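Local atomic coordinates of SusD superfamily protein (Bacteroides fragilis, PDB entry 3L22), a protein that probably binds glycans at the cell surface as a member of the outer-membrane SusD family, and binds zinc ions. Residues T19-T24 / E103-V108; Y46-N51 / N132-T137; T97-L102 / Q118-V123; E329-L334 / K353-R358; C337-A342 / A346-L351. All blocks are in the same frame, centred on the assembly; numbering follows the deposited sequence. Where two conformers were deposited one is given.

Interaction 1: T19-T24 / E103-V108; sequences TRIEAT and EGAREV. With ZN (zinc ion), chain C; EDO (1,2-ethanediol), chain X.
The backbones of Ile-21 and Val-108 stay well apart, 8.6 Å from CA to CA, and the gap is bridged mainly by side chains. Residues 19-24 belong to helix 18-33. Residues 103-108 pass through a turn into the short helix 106-109, with Ala-105 at its N-cap; a small methyl suits this buried spot. Ile-21 reaches across with its long branch. Because CG1 stands anti to the carbonyl carbon (chi1 -63°), CD1 is carried to the turn, where it meets Val-108 CG1 at 3.7 Å and, more loosely, Ala-105 CB at 4.4 Å. The two branched side chains cross at a slant. Isoleucine and valine fit because both are compact and wholly apolar, and Ile-21 also packs on Phe-98, Leu-102 and Tyr-116. Glu-107, beside Val-108, leads to the surface on an extended chain. Its OE2 binds a zinc ion at 2.1 Å and accepts a hydrogen bond from O1 of an ethanediol molecule at 2.7 Å; three further zinc ligands come from outside the two segments. The arrangement is that of an N-terminal helix laid against the link between antiparallel helices 79-103 and 113-131, consistent with the TPR-like helical region of SusD proteins.

Interaction 2: Y46-N51 / N132-T137; sequences YLVFDN and NNLYPT
Asn-133 offers its backbone to the aromatic ring of Phe-49: its O lies at the ring edge, in the ring plane, 3.7 Å from CE1, where the slightly positive C-H rim suits a carbonyl oxygen. CB of Asn-133 touches the same CE1 at 4.1 Å, while the amide turns away from the contact, its ND2 donating to Tyr-129 O. That bond ties the polar end of the residue back to helix 113-131, so that a buried asparagine is accommodated. Leu-134 follows and carries most of the apolar packing. With CG anti to the carbonyl carbon (chi1 -68°), its fork is thrust at helix 44-52: CD2 touches both Phe-49 CE1, at 3.7 Å, and Val-48 CG1, at 3.8 Å, and CG sits 3.8 Å from Phe-49 CZ. A branched leucine can thus serve a flat ring and a beta-branched valine together. The backbone of Leu-134 is in turn hydrogen-bonded to Trp-426, and Tyr-135 next to it meets Trp-85 edge-to-face. Lying near the centre of the chain, this is plain core packing, in which the irregular chain leaving helix 113-131 is seated on helix 44-52 within the helical SusD fold.

Interaction 3: T97-L102 / Q118-V123; sequences TFLQSL and QEAKFV. With ZN (zinc ion), chain B.
The ring of Phe-98 receives the methyl of Ala-120 obliquely, with CB 3.5 Å from CD2 and 3.7 Å from CE2. CG of Phe-98 stands anti to its backbone N (chi1 175°), which swings the ring over to helix 113-131. The other flat group, the carboxylate of Glu-119, points out of the contact: OE2 binds a zinc ion at 2.1 Å, and OE1 accepts a hydrogen bond from Tyr-29 OH, which helps to fix the turn of the group. His-197 ND1 and two waters, at 1.9 Å and 2.2 Å from the zinc, complete its shell. Between the helices, Leu-99 spreads its fork. CD2 reaches Ala-120 CB at 4.0 Å, and CD1 lies 4.1 Å from Lys-121 CG, the two side chains crossing at about a right angle; lysine suits this margin because its methylenes pack while its amine leads on. Alanine suits the middle, where a single methyl meets both a phenylalanine and a leucine. The segments' axes run 10.2 Å apart at 163°, so helices 79-103 and 113-131 form a nearly antiparallel pair like those of TPR-type repeats, with the zinc site of Glu-119 and His-197 on its flank.

Interaction 4: E329-L334 / K353-R358; sequences ETLLDL and KQVRGR. With EDO (1,2-ethanediol), chain D.
Behind the packing of Leu-331 and Leu-332 on Val-355, OE2 of Glu-329 is gripped from several directions: it forms a salt bridge with Arg-209, lies 2.6 Å from O1 of an ethanediol molecule and 2.6 Å from Asp-333 OD2. Asp-333 OD1, paired with Lys-385, is 3.0 Å from the same ethanediol O1. Glu-329 and Asp-333 sit one turn apart on helix 327-339, which brings their acids together on the side remote from helix 345-359. The side facing that helix is apolar. Val-355 serves both leucines: with CG1 anti to the backbone N (chi1 175°), CG2 presses on Leu-331 CB at a tight 3.5 Å, and CB and both branches lie against Leu-332, nearest as CB to CD2 at 3.9 Å. Leu-331 also sends CD1 to Gln-354 OE1, 3.6 Å away, and the two side chains cross nearly at right angles; at this exposed margin, glutamine can pack its chain and still meet water. The segments' axes come within 9.4 Å at an angle of 133°. Helix 327-339 thus has two chemical sides, apolar towards its partner and acidic behind, where Arg-209 and Lys-385 probably offset the charge and the close carboxylate oxygens suggest that one acid is probably protonated.

Interaction 5: C337-A342 / A346-L351; sequences CYANKA and ATAKSL
Tyr-338 and Ala-348 bring their backbones to 5.2 Å, CA to CA, in a helical hairpin: helix 327-339 turns back through a short loop into helix 345-359, as in the TPR-like architecture to which SusD proteins are related. The aromatic contact is a CH-pi interaction. Thr-347 CG2 stands over one face of the Tyr-338 ring, 3.4 Å from its centroid and just 4° off the normal. Threonine can do this because CG2 is anti to its backbone N, leaving OG1 on the other branch. Tyrosine suits its place by joining a flat apolar surface to a polar end, whose OH is hydrogen-bonded to Glu-225. The remaining contacts are apolar packing. Leu-351 CD1 approaches the ring obliquely, 3.7 Å from Tyr-338 CD2, the two side chains crossing at about a right angle. Alanines let the helices come together: the methyls of Ala-339 and Ala-348 are 4.1 Å apart, CB to CB, and in a close backbone contact Ala-348 CB comes to 3.7 Å from Ala-339 N.

From the N terminus, the segments of interactions 1, 2 and 3 open in turn at 19-24, 46-51 and 97-102. Interaction 1 closes first, at 103-108, crossing both others; interaction 3 closes at 118-123, wholly within the long loop that interaction 2 completes at 132-137. Interactions 1 and 3 touch, through Ile-21 and Thr-24 on Phe-98, joining helix 18-33 to helices 79-103 and 113-131, whereas interaction 2 ties helix 44-52 to the chain beyond helix 113-131. Much later come interactions 4 and 5, on the same two helices, 327-339 and 345-359. The short closure 337-342 with 346-351 lies inside that of 329-334 with 353-358, and Leu-351 packs against Leu-334 between them.

Interaction 1: T19-T24 / E103-V108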
# COMPACT_ATOMS: atom_id res chain seq x y z
N THR A 19 -25.37 3.35 15.77
CA THR A 19 -25.40 2.73 14.46
C THR A 19 -25.20 3.81 13.36
O THR A 19 -24.55 3.55 12.35
CB THR A 19 -26.64 1.84 14.19
OG1 THR A 19 -27.79 2.64 14.00
CG2 THR A 19 -26.93 0.87 15.33
N ARG A 20 -25.68 5.03 13.57
CA ARG A 20 -25.38 6.14 12.61
C ARG A 20 -23.91 6.55 12.59
O ARG A 20 -23.35 6.77 11.54
CB ARG A 20 -26.25 7.36 12.88
CG ARG A 20 -27.67 7.12 12.38
CD ARG A 20 -28.42 8.39 12.33
NE ARG A 20 -29.71 8.26 11.68
CZ ARG A 20 -30.59 9.25 11.56
NH1 ARG A 20 -30.31 10.47 12.05
NH2 ARG A 20 -31.74 9.03 10.94
N ILE A 21 -23.27 6.59 13.75
CA ILE A 21 -21.82 6.84 13.81
C ILE A 21 -21.07 5.76 13.03
O ILE A 21 -20.24 6.03 12.15
CB ILE A 21 -21.29 6.90 15.26
CG1 ILE A 21 -21.94 8.07 16.04
CG2 ILE A 21 -19.75 7.05 15.23
CD1 ILE A 21 -21.74 7.99 17.59
N GLU A 22 -21.40 4.52 13.32
CA GLU A 22 -20.72 3.43 12.69
C GLU A 22 -20.98 3.33 11.18
O GLU A 22 -20.09 2.95 10.47
CB GLU A 22 -21.07 2.12 13.39
CG GLU A 22 -20.43 2.09 14.74
CD GLU A 22 -20.84 0.90 15.60
OE1 GLU A 22 -21.43 -0.02 15.04
OE2 GLU A 22 -20.54 0.90 16.82
N ALA A 23 -22.18 3.68 10.71
CA ALA A 23 -22.44 3.70 9.29
C ALA A 23 -21.50 4.69 8.60
O ALA A 23 -20.98 4.41 7.52
CB ALA A 23 -23.94 4.09 8.98
N THR A 24 -21.31 5.85 9.21
CA THR A 24 -20.42 6.86 8.64
C THR A 24 -18.99 6.40 8.73
O THR A 24 -18.24 6.58 7.78
CB THR A 24 -20.60 8.22 9.31
OG1 THR A 24 -21.99 8.53 9.30
CG2 THR A 24 -19.85 9.32 8.58
N GLU A 103 -17.27 14.77 17.67
CA GLU A 103 -16.99 15.60 18.85
C GLU A 103 -18.27 16.09 19.52
O GLU A 103 -18.33 16.26 20.76
CB GLU A 103 -16.07 16.77 18.45
CG GLU A 103 -15.65 17.61 19.63
CD GLU A 103 -14.64 18.66 19.29
OE1 GLU A 103 -13.45 18.44 19.41
OE2 GLU A 103 -15.04 19.79 19.02
N GLY A 104 -19.32 16.28 18.71
CA GLY A 104 -20.64 16.65 19.22
C GLY A 104 -21.54 15.48 19.57
O GLY A 104 -22.71 15.70 19.87
N ALA A 105 -21.00 14.27 19.58
CA ALA A 105 -21.79 13.07 19.84
C ALA A 105 -21.11 12.17 20.85
O ALA A 105 -21.25 10.95 20.81
CB ALA A 105 -22.07 12.29 18.51
N ARG A 106 -20.40 12.77 21.80
CA ARG A 106 -19.59 12.03 22.76
C ARG A 106 -20.39 11.04 23.58
O ARG A 106 -19.95 9.91 23.76
CB ARG A 106 -18.83 13.02 23.68
CG ARG A 106 -17.71 12.43 24.48
CD ARG A 106 -16.93 13.51 25.21
NE ARG A 106 -15.91 14.15 24.39
CZ ARG A 106 -14.72 13.62 24.12
NH1 ARG A 106 -14.38 12.43 24.60
NH2 ARG A 106 -13.87 14.31 23.37
N GLU A 107 -21.58 11.43 24.05
CA GLU A 107 -22.42 10.52 24.83
C GLU A 107 -23.03 9.43 24.05
O GLU A 107 -23.14 8.31 24.55
CB GLU A 107 -23.61 11.23 25.46
CG GLU A 107 -23.20 12.16 26.48
CD GLU A 107 -24.34 12.67 27.31
OE1 GLU A 107 -25.53 12.39 27.06
OE2 GLU A 107 -24.01 13.35 28.27
N VAL A 108 -23.50 9.75 22.84
CA VAL A 108 -24.01 8.71 21.94
C VAL A 108 -22.94 7.65 21.68
O VAL A 108 -23.23 6.47 21.75
CB VAL A 108 -24.58 9.33 20.62
CG1 VAL A 108 -24.86 8.25 19.59
CG2 VAL A 108 -25.86 10.08 20.94
ZN ZN C . -25.83 14.19 29.03
C1 EDO X . -22.43 16.12 27.55
O1 EDO X . -21.82 14.91 28.02
C2 EDO X . -22.65 16.11 26.03
O2 EDO X . -24.03 16.27 25.68

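Interaction 2: Y46-N51 / N132-T137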
# COMPACT_ATOMS: atom_id res chain seq x y z
N TYR A 46 -4.23 1.21 -6.15
CA TYR A 46 -3.37 0.15 -5.65
C TYR A 46 -2.55 -0.43 -6.79
O TYR A 46 -1.34 -0.62 -6.66
CB TYR A 46 -4.25 -0.93 -5.07
CG TYR A 46 -3.66 -2.14 -4.37
CD1 TYR A 46 -3.39 -2.13 -3.01
CD2 TYR A 46 -3.45 -3.32 -5.04
CE1 TYR A 46 -2.93 -3.26 -2.33
CE2 TYR A 46 -2.99 -4.47 -4.39
CZ TYR A 46 -2.77 -4.43 -3.03
OH TYR A 46 -2.41 -5.58 -2.38
N LEU A 47 -3.21 -0.68 -7.93
CA LEU A 47 -2.54 -1.13 -9.13
C LEU A 47 -1.43 -0.17 -9.58
O LEU A 47 -0.42 -0.62 -10.14
CB LEU A 47 -3.56 -1.30 -10.28
CG LEU A 47 -4.45 -2.54 -10.13
CD1 LEU A 47 -5.83 -2.37 -10.80
CD2 LEU A 47 -3.72 -3.78 -10.62
N VAL A 48 -1.61 1.13 -9.31
CA VAL A 48 -0.59 2.12 -9.58
C VAL A 48 0.76 1.73 -9.00
O VAL A 48 1.77 1.85 -9.68
CB VAL A 48 -1.01 3.54 -9.10
CG1 VAL A 48 0.21 4.44 -8.82
CG2 VAL A 48 -1.95 4.13 -10.10
N PHE A 49 0.78 1.22 -7.77
CA PHE A 49 2.06 0.89 -7.13
C PHE A 49 2.76 -0.34 -7.74
O PHE A 49 4.00 -0.38 -7.74
CB PHE A 49 1.94 0.87 -5.60
CG PHE A 49 1.55 2.22 -5.07
CD1 PHE A 49 2.47 3.27 -5.08
CD2 PHE A 49 0.26 2.48 -4.66
CE1 PHE A 49 2.12 4.55 -4.63
CE2 PHE A 49 -0.10 3.76 -4.20
CZ PHE A 49 0.85 4.79 -4.19
N ASP A 50 2.01 -1.27 -8.31
CA ASP A 50 2.62 -2.35 -9.08
C ASP A 50 3.07 -1.89 -10.43
O ASP A 50 4.14 -2.29 -10.89
CB ASP A 50 1.71 -3.54 -9.18
CG ASP A 50 1.55 -4.23 -7.81
OD1 ASP A 50 2.58 -4.80 -7.32
OD2 ASP A 50 0.47 -4.10 -7.20
N ASN A 51 2.26 -1.06 -11.09
CA ASN A 51 2.66 -0.49 -12.38
C ASN A 51 3.92 0.39 -12.30
O ASN A 51 4.73 0.40 -13.23
CB ASN A 51 1.51 0.32 -12.98
CG ASN A 51 0.55 -0.57 -13.80
OD1 ASN A 51 0.71 -0.70 -15.01
ND2 ASN A 51 -0.43 -1.19 -13.13
N ASN A 132 1.89 10.59 -0.32
CA ASN A 132 3.28 10.92 -0.04
C ASN A 132 4.24 10.02 -0.81
O ASN A 132 5.44 10.27 -0.80
CB ASN A 132 3.59 10.79 1.47
CG ASN A 132 4.46 11.92 2.00
OD1 ASN A 132 4.45 13.03 1.47
ND2 ASN A 132 5.21 11.64 3.10
N ASN A 133 3.72 8.95 -1.41
CA ASN A 133 4.51 8.04 -2.24
C ASN A 133 4.23 8.17 -3.74
O ASN A 133 4.63 7.28 -4.52
CB ASN A 133 4.28 6.60 -1.76
CG ASN A 133 5.05 6.29 -0.49
OD1 ASN A 133 6.26 6.05 -0.56
ND2 ASN A 133 4.36 6.31 0.66
N LEU A 134 3.64 9.30 -4.14
CA LEU A 134 3.42 9.65 -5.55
C LEU A 134 3.95 11.04 -5.94
O LEU A 134 4.66 11.17 -6.94
CB LEU A 134 1.95 9.54 -5.92
CG LEU A 134 1.39 8.11 -5.92
CD1 LEU A 134 -0.15 8.11 -5.92
CD2 LEU A 134 2.00 7.30 -7.10
N TYR A 135 3.65 12.06 -5.14
CA TYR A 135 3.89 13.45 -5.51
C TYR A 135 5.27 14.03 -5.14
O TYR A 135 5.85 14.71 -5.95
CB TYR A 135 2.71 14.31 -5.01
CG TYR A 135 1.42 13.86 -5.68
CD1 TYR A 135 1.11 14.26 -6.99
CD2 TYR A 135 0.54 12.98 -5.04
CE1 TYR A 135 -0.06 13.82 -7.64
CE2 TYR A 135 -0.62 12.52 -5.70
CZ TYR A 135 -0.92 12.95 -6.98
OH TYR A 135 -2.08 12.51 -7.58
N PRO A 136 5.83 13.72 -3.95
CA PRO A 136 7.10 14.34 -3.66
C PRO A 136 8.29 13.44 -3.98
O PRO A 136 8.16 12.21 -3.96
CB PRO A 136 7.06 14.52 -2.15
CG PRO A 136 6.31 13.32 -1.69
CD PRO A 136 5.26 13.09 -2.75
N THR A 137 9.43 14.07 -4.20
CA THR A 137 10.69 13.38 -4.09
C THR A 137 10.73 12.69 -2.72
O THR A 137 10.31 13.30 -1.73
CB THR A 137 11.84 14.38 -4.19
OG1 THR A 137 11.75 15.02 -5.45
CG2 THR A 137 13.23 13.73 -4.05

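Interaction 3: T97-L102 / Q118-V123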
# COMPACT_ATOMS: atom_id res chain seq x y z
N THR A 97 -14.61 15.64 8.58
CA THR A 97 -16.02 15.87 8.92
C THR A 97 -16.55 14.89 9.95
O THR A 97 -17.18 15.31 10.91
CB THR A 97 -16.88 15.82 7.66
OG1 THR A 97 -16.27 16.70 6.73
CG2 THR A 97 -18.34 16.28 7.96
N PHE A 98 -16.25 13.61 9.78
CA PHE A 98 -16.58 12.61 10.78
C PHE A 98 -16.05 13.01 12.15
O PHE A 98 -16.81 12.99 13.11
CB PHE A 98 -16.04 11.24 10.39
CG PHE A 98 -16.25 10.16 11.42
CD1 PHE A 98 -17.43 9.45 11.48
CD2 PHE A 98 -15.22 9.79 12.28
CE1 PHE A 98 -17.63 8.45 12.41
CE2 PHE A 98 -15.40 8.77 13.21
CZ PHE A 98 -16.60 8.10 13.28
N LEU A 99 -14.76 13.36 12.24
CA LEU A 99 -14.17 13.72 13.53
C LEU A 99 -14.85 14.93 14.15
O LEU A 99 -15.05 14.96 15.35
CB LEU A 99 -12.66 13.97 13.45
CG LEU A 99 -11.78 12.75 13.11
CD1 LEU A 99 -10.34 13.20 12.78
CD2 LEU A 99 -11.80 11.72 14.24
N GLN A 100 -15.22 15.92 13.35
CA GLN A 100 -15.89 17.07 13.91
C GLN A 100 -17.30 16.73 14.37
O GLN A 100 -17.71 17.18 15.43
CB GLN A 100 -15.95 18.20 12.89
CG GLN A 100 -16.64 19.45 13.41
CD GLN A 100 -16.40 20.61 12.45
OE1 GLN A 100 -15.33 21.23 12.46
NE2 GLN A 100 -17.36 20.84 11.55
N SER A 101 -18.04 15.95 13.59
CA SER A 101 -19.37 15.51 14.02
C SER A 101 -19.32 14.64 15.26
O SER A 101 -20.13 14.80 16.16
CB SER A 101 -20.07 14.75 12.90
OG SER A 101 -20.23 15.62 11.79
N LEU A 102 -18.34 13.75 15.34
CA LEU A 102 -18.20 12.86 16.50
C LEU A 102 -17.95 13.63 17.78
O LEU A 102 -18.39 13.23 18.86
CB LEU A 102 -17.09 11.85 16.25
CG LEU A 102 -16.81 10.73 17.23
CD1 LEU A 102 -18.06 9.88 17.51
CD2 LEU A 102 -15.66 9.84 16.70
N GLN A 118 -9.81 6.92 16.67
CA GLN A 118 -8.50 6.38 16.29
C GLN A 118 -8.60 5.61 14.95
O GLN A 118 -7.69 5.65 14.12
CB GLN A 118 -7.96 5.53 17.45
CG GLN A 118 -7.58 6.39 18.66
CD GLN A 118 -7.18 5.58 19.88
OE1 GLN A 118 -6.94 4.38 19.78
NE2 GLN A 118 -7.17 6.23 21.07
N GLU A 119 -9.74 4.98 14.71
CA GLU A 119 -9.97 4.33 13.41
C GLU A 119 -10.05 5.34 12.28
O GLU A 119 -9.45 5.13 11.22
CB GLU A 119 -11.25 3.47 13.40
CG GLU A 119 -11.03 2.15 14.11
CD GLU A 119 -12.19 1.16 13.89
OE1 GLU A 119 -12.92 1.22 12.85
OE2 GLU A 119 -12.35 0.31 14.79
N ALA A 120 -10.78 6.42 12.52
CA ALA A 120 -10.94 7.45 11.50
C ALA A 120 -9.57 8.10 11.18
O ALA A 120 -9.24 8.34 10.03
CB ALA A 120 -11.96 8.48 11.94
N LYS A 121 -8.78 8.38 12.22
CA LYS A 121 -7.44 8.91 12.02
C LYS A 121 -6.52 7.98 11.22
O LYS A 121 -5.73 8.44 10.39
CB LYS A 121 -6.81 9.31 13.37
CG LYS A 121 -7.44 10.58 13.98
CD LYS A 121 -6.64 11.00 15.22
CE LYS A 121 -7.28 12.20 15.87
NZ LYS A 121 -6.50 12.61 17.07
N PHE A 122 -6.64 6.68 11.44
CA PHE A 122 -5.90 5.69 10.66
C PHE A 122 -6.23 5.82 9.15
O PHE A 122 -5.32 5.83 8.34
CB PHE A 122 -6.21 4.27 11.13
CG PHE A 122 -5.63 3.22 10.25
CD1 PHE A 122 -4.30 2.80 10.42
CD2 PHE A 122 -6.37 2.70 9.18
CE1 PHE A 122 -3.75 1.86 9.60
CE2 PHE A 122 -5.80 1.76 8.34
CZ PHE A 122 -4.46 1.35 8.56
N VAL A 123 -7.51 5.93 8.81
CA VAL A 123 -7.93 6.09 7.42
C VAL A 123 -7.34 7.38 6.81
O VAL A 123 -6.79 7.32 5.72
CB VAL A 123 -9.45 6.03 7.29
CG1 VAL A 123 -9.91 6.32 5.87
CG2 VAL A 123 -9.96 4.64 7.73
ZN ZN B . -13.97 -0.91 14.39
O HOH W 1 -13.29 -2.48 15.31
O HOH W 2 -15.73 -0.11 15.54

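Interaction 4: E329-L334 / K353-R358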
# COMPACT_ATOMS: atom_id res chain seq x y z
N GLU A 329 4.72 -9.43 5.45
CA GLU A 329 5.28 -8.09 5.33
C GLU A 329 5.94 -7.62 6.65
O GLU A 329 7.04 -7.02 6.64
CB GLU A 329 4.25 -7.04 4.88
CG GLU A 329 4.95 -5.77 4.37
CD GLU A 329 4.05 -4.55 4.37
OE1 GLU A 329 2.81 -4.71 4.13
OE2 GLU A 329 4.58 -3.44 4.63
N THR A 330 5.24 -7.86 7.76
CA THR A 330 5.78 -7.53 9.08
C THR A 330 7.20 -8.09 9.19
O THR A 330 8.12 -7.39 9.55
CB THR A 330 4.93 -8.13 10.20
OG1 THR A 330 3.54 -7.84 9.98
CG2 THR A 330 5.42 -7.63 11.61
N LEU A 331 7.36 -9.36 8.84
CA LEU A 331 8.64 -10.06 8.97
C LEU A 331 9.74 -9.54 8.02
O LEU A 331 10.88 -9.33 8.45
CB LEU A 331 8.42 -11.58 8.78
CG LEU A 331 7.56 -12.27 9.88
CD1 LEU A 331 7.28 -13.73 9.53
CD2 LEU A 331 8.18 -12.18 11.27
N LEU A 332 9.40 -9.35 6.76
CA LEU A 332 10.36 -8.86 5.80
C LEU A 332 10.70 -7.39 6.02
O LEU A 332 11.82 -7.01 5.79
CB LEU A 332 9.89 -9.11 4.35
CG LEU A 332 9.85 -10.55 3.83
CD1 LEU A 332 9.36 -10.57 2.38
CD2 LEU A 332 11.20 -11.28 3.99
N ASP A 333 9.74 -6.58 6.47
CA ASP A 333 10.03 -5.18 6.84
C ASP A 333 11.01 -5.17 8.03
O ASP A 333 12.02 -4.45 8.02
CB ASP A 333 8.76 -4.39 7.23
CG ASP A 333 7.83 -4.02 6.01
OD1 ASP A 333 8.24 -4.14 4.87
OD2 ASP A 333 6.64 -3.63 6.26
N LEU A 334 10.69 -5.94 9.08
CA LEU A 334 11.60 -6.10 10.23
C LEU A 334 12.97 -6.61 9.80
O LEU A 334 13.99 -6.11 10.26
CB LEU A 334 11.00 -7.01 11.31
CG LEU A 334 9.88 -6.39 12.15
CD1 LEU A 334 9.19 -7.47 13.04
CD2 LEU A 334 10.41 -5.23 13.00
N LYS A 353 14.45 -16.04 6.91
CA LYS A 353 14.24 -17.48 6.83
C LYS A 353 12.78 -17.87 7.11
O LYS A 353 12.24 -18.79 6.47
CB LYS A 353 15.21 -18.24 7.73
CG LYS A 353 16.63 -18.26 7.19
CD LYS A 353 17.65 -18.68 8.22
CE LYS A 353 17.70 -20.20 8.40
NZ LYS A 353 18.99 -20.73 8.96
N GLN A 354 12.12 -17.19 8.05
CA GLN A 354 10.72 -17.52 8.30
C GLN A 354 9.87 -17.37 7.06
O GLN A 354 9.06 -18.25 6.74
CB GLN A 354 10.08 -16.64 9.37
CG GLN A 354 10.51 -16.88 10.76
CD GLN A 354 9.71 -16.05 11.75
OE1 GLN A 354 8.47 -16.16 11.83
NE2 GLN A 354 10.41 -15.22 12.51
N VAL A 355 10.03 -16.26 6.37
CA VAL A 355 9.19 -15.98 5.21
C VAL A 355 9.57 -16.89 4.05
O VAL A 355 8.68 -17.53 3.47
CB VAL A 355 9.22 -14.51 4.81
CG1 VAL A 355 8.42 -14.27 3.50
CG2 VAL A 355 8.66 -13.64 5.99
N ARG A 356 10.86 -16.96 3.71
CA ARG A 356 11.27 -17.76 2.56
C ARG A 356 10.97 -19.24 2.79
O ARG A 356 10.51 -19.93 1.89
CB ARG A 356 12.75 -17.56 2.24
CG ARG A 356 13.26 -18.32 1.00
CD ARG A 356 14.69 -17.93 0.61
NE ARG A 356 15.15 -18.67 -0.57
CZ ARG A 356 14.89 -18.34 -1.83
NH1 ARG A 356 14.21 -17.25 -2.15
NH2 ARG A 356 15.34 -19.10 -2.82
N GLY A 357 11.26 -19.73 4.00
CA GLY A 357 10.99 -21.12 4.37
C GLY A 357 9.53 -21.54 4.31
O GLY A 357 9.23 -22.72 4.16
N ARG A 358 8.61 -20.59 4.44
CA ARG A 358 7.21 -20.90 4.24
C ARG A 358 6.93 -21.40 2.81
O ARG A 358 6.08 -22.30 2.63
CB ARG A 358 6.32 -19.75 4.69
CG ARG A 358 4.80 -20.06 4.64
CD ARG A 358 4.13 -19.58 3.40
NE ARG A 358 4.13 -18.13 3.21
CZ ARG A 358 3.19 -17.28 3.63
NH1 ARG A 358 2.13 -17.70 4.32
NH2 ARG A 358 3.29 -15.98 3.34
C1 EDO D . 6.91 -1.50 2.97
O1 EDO D . 6.42 -2.82 2.84
C2 EDO D . 6.38 -0.55 1.89
O2 EDO D . 7.13 0.68 2.11

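Interaction 5: C337-A342 / A346-L351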
# COMPACT_ATOMS: atom_id res chain seq x y z
N CYS A 337 14.79 -3.63 8.44
CA CYS A 337 15.21 -2.75 9.54
C CYS A 337 16.44 -3.28 10.26
O CYS A 337 17.42 -2.55 10.48
CB CYS A 337 14.10 -2.57 10.55
SG CYS A 337 12.67 -1.74 9.85
N TYR A 338 16.42 -4.56 10.60
CA TYR A 338 17.55 -5.16 11.34
C TYR A 338 18.82 -5.24 10.48
O TYR A 338 19.90 -5.06 11.02
CB TYR A 338 17.18 -6.55 11.93
CG TYR A 338 16.45 -6.52 13.25
CD1 TYR A 338 17.15 -6.33 14.45
CD2 TYR A 338 15.08 -6.70 13.32
CE1 TYR A 338 16.49 -6.31 15.69
CE2 TYR A 338 14.41 -6.69 14.54
CZ TYR A 338 15.13 -6.48 15.72
OH TYR A 338 14.47 -6.46 16.93
N ALA A 339 18.68 -5.45 9.17
CA ALA A 339 19.84 -5.45 8.27
C ALA A 339 20.51 -4.06 8.20
O ALA A 339 21.67 -3.97 7.82
CB ALA A 339 19.47 -5.92 6.88
N ASN A 340 19.75 -3.00 8.52
CA ASN A 340 20.28 -1.63 8.55
C ASN A 340 20.80 -1.22 9.92
O ASN A 340 21.16 -0.09 10.10
CB ASN A 340 19.22 -0.64 8.09
CG ASN A 340 19.09 -0.56 6.61
OD1 ASN A 340 19.95 0.00 5.96
ND2 ASN A 340 18.03 -1.12 6.07
N LYS A 341 20.87 -2.15 10.87
CA LYS A 341 21.18 -1.86 12.26
C LYS A 341 22.46 -2.61 12.64
O LYS A 341 22.62 -3.79 12.31
CB LYS A 341 19.94 -2.28 13.09
CG LYS A 341 20.03 -1.99 14.55
CD LYS A 341 18.80 -2.50 15.30
CE LYS A 341 19.07 -2.50 16.80
NZ LYS A 341 19.35 -1.10 17.24
N ALA A 342 23.43 -1.90 13.26
CA ALA A 342 24.67 -2.50 13.73
C ALA A 342 24.34 -3.67 14.67
O ALA A 342 23.53 -3.52 15.59
CB ALA A 342 25.53 -1.43 14.51
N ALA A 346 22.09 -11.25 12.35
CA ALA A 346 21.57 -12.54 12.80
C ALA A 346 20.06 -12.52 12.89
O ALA A 346 19.39 -13.45 12.43
CB ALA A 346 22.22 -12.99 14.22
N THR A 347 19.50 -11.45 13.43
CA THR A 347 18.04 -11.33 13.50
C THR A 347 17.39 -11.18 12.12
O THR A 347 16.33 -11.77 11.85
CB THR A 347 17.67 -10.12 14.41
OG1 THR A 347 18.24 -10.35 15.68
CG2 THR A 347 16.17 -9.89 14.53
N ALA A 348 18.01 -10.38 11.26
CA ALA A 348 17.51 -10.17 9.89
C ALA A 348 17.42 -11.51 9.16
O ALA A 348 16.42 -11.80 8.48
CB ALA A 348 18.43 -9.18 9.09
N LYS A 349 18.47 -12.31 9.32
CA LYS A 349 18.54 -13.63 8.70
C LYS A 349 17.45 -14.56 9.22
O LYS A 349 16.83 -15.29 8.44
CB LYS A 349 19.90 -14.29 8.92
CG LYS A 349 21.12 -13.66 8.23
CD LYS A 349 22.39 -14.27 8.86
CE LYS A 349 23.53 -13.93 8.07
NZ LYS A 349 24.88 -14.29 8.61
N SER A 350 17.19 -14.54 10.52
CA SER A 350 16.16 -15.42 11.08
C SER A 350 14.77 -15.00 10.59
O SER A 350 13.94 -15.85 10.26
CB SER A 350 16.23 -15.48 12.61
OG SER A 350 15.61 -14.36 13.20
N LEU A 351 14.53 -13.68 10.48
CA LEU A 351 13.27 -13.16 9.95
C LEU A 351 13.08 -13.54 8.47
O LEU A 351 12.01 -14.04 8.08
CB LEU A 351 13.20 -11.63 10.15
CG LEU A 351 13.10 -11.12 11.60
CD1 LEU A 351 13.43 -9.62 11.74
CD2 LEU A 351 11.74 -11.45 12.24